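Side-chain contact in protein YSC84 (Saccharomyces cerevisiae, PDB 2A08), which is essential, together with LSB5, for actin cytoskeleton organisation, fluid-phase endocytosis and vesicle trafficking, and is represented here by its SH3 domain: residues A21-K24 with G25-I28. Sequence-based numbering, arbitrary orientation.
Sequences AFKK and GDVI
Asp26 folds its carboxylate back over a type II beta turn, Lys23 to Asp26, of the SH3 domain, in the diverging turn that leads into strand 27-30. Asp26 OD2 accepts a hydrogen bond from Lys23 N, 2.9 Å away, a nearly straight bond (171°) whose donor lies well above the carboxylate plane. In return the backbone N of Asp26 donates to Lys23 O at 3.0 Å, so main chain and side chain of Asp26 engage both backbone polar atoms, N and O, of Lys23. Asp26 CG stands anti to its own carbonyl carbon (chi1 -71°), which swings the carboxylate toward the Lys23 amide. The second carboxylate oxygen, OD1, receives a bond from a water that also donates to Lys24 O, bridging side chain and turn. Gly25 occupies the third position with positive phi (97°), as is usual for glycine in a type II turn. On the buried side, Ile28 extends CD1 to Phe22 CB at 3.8 Å, the two side chains crossing at about a right angle. Ile28 CG1 lies 4.2 Å above the plane of the Phe22 ring, displaced toward its rim. Phe22, just before the turn, also packs edge-to-face with Phe52 and touches Tyr56. The Lys24 side chain runs extended away from the turn, while its backbone N is hydrogen-bonded to Asn11 OD1.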
# COMPACT_ATOMS: atom_id res chain seq x y z
N ALA A 21 4.19 6.35 -0.88
CA ALA A 21 4.46 6.36 -2.31
C ALA A 21 5.02 5.02 -2.71
O ALA A 21 5.79 4.41 -1.96
CB ALA A 21 5.45 7.43 -2.63
N PHE A 22 4.66 4.56 -3.89
CA PHE A 22 5.25 3.34 -4.45
C PHE A 22 5.11 3.31 -5.96
O PHE A 22 4.42 4.17 -6.54
CB PHE A 22 4.67 2.06 -3.81
CG PHE A 22 3.16 1.97 -3.81
CD1 PHE A 22 2.44 1.70 -4.96
CD2 PHE A 22 2.47 2.14 -2.64
CE1 PHE A 22 1.05 1.61 -4.94
CE2 PHE A 22 1.06 2.04 -2.61
CZ PHE A 22 0.36 1.77 -3.77
N LYS A 23 5.81 2.35 -6.57
CA LYS A 23 5.77 2.10 -8.01
C LYS A 23 5.17 0.74 -8.30
O LYS A 23 5.29 -0.19 -7.49
CB LYS A 23 7.17 2.15 -8.63
CG LYS A 23 7.87 3.45 -8.36
CD LYS A 23 7.31 4.59 -9.17
CE LYS A 23 8.17 5.89 -9.01
NZ LYS A 23 9.66 5.67 -9.02
N LYS A 24 4.50 0.63 -9.45
CA LYS A 24 4.02 -0.66 -9.97
C LYS A 24 5.08 -1.75 -9.78
O LYS A 24 6.23 -1.54 -10.13
CB LYS A 24 3.59 -0.51 -11.46
CG LYS A 24 3.06 -1.80 -12.03
CD LYS A 24 2.65 -1.62 -13.48
CE LYS A 24 2.02 -2.89 -14.01
NZ LYS A 24 1.56 -2.60 -15.41
N GLY A 25 4.68 -2.86 -9.15
CA GLY A 25 5.55 -4.02 -9.00
C GLY A 25 6.25 -4.04 -7.65
O GLY A 25 6.80 -5.07 -7.26
N ASP A 26 6.24 -2.93 -6.91
CA ASP A 26 6.79 -2.94 -5.55
C ASP A 26 5.99 -3.88 -4.66
O ASP A 26 4.78 -4.06 -4.83
CB ASP A 26 6.75 -1.53 -4.92
CG ASP A 26 7.72 -0.55 -5.52
OD1 ASP A 26 8.62 -0.92 -6.33
OD2 ASP A 26 7.66 0.66 -5.18
N VAL A 27 6.68 -4.50 -3.71
CA VAL A 27 6.05 -5.37 -2.73
C VAL A 27 5.88 -4.56 -1.44
O VAL A 27 6.84 -4.15 -0.80
CB VAL A 27 6.83 -6.68 -2.54
CG1 VAL A 27 6.19 -7.52 -1.49
CG2 VAL A 27 6.91 -7.45 -3.85
N ILE A 28 4.61 -4.34 -1.08
CA ILE A 28 4.18 -3.53 0.06
C ILE A 28 3.86 -4.48 1.23
O ILE A 28 3.09 -5.41 1.08
CB ILE A 28 2.92 -2.71 -0.30
CG1 ILE A 28 3.09 -1.92 -1.63
CG2 ILE A 28 2.44 -1.85 0.88
CD1 ILE A 28 4.30 -1.15 -1.80
O HOH W 1 8.79 -1.80 -8.91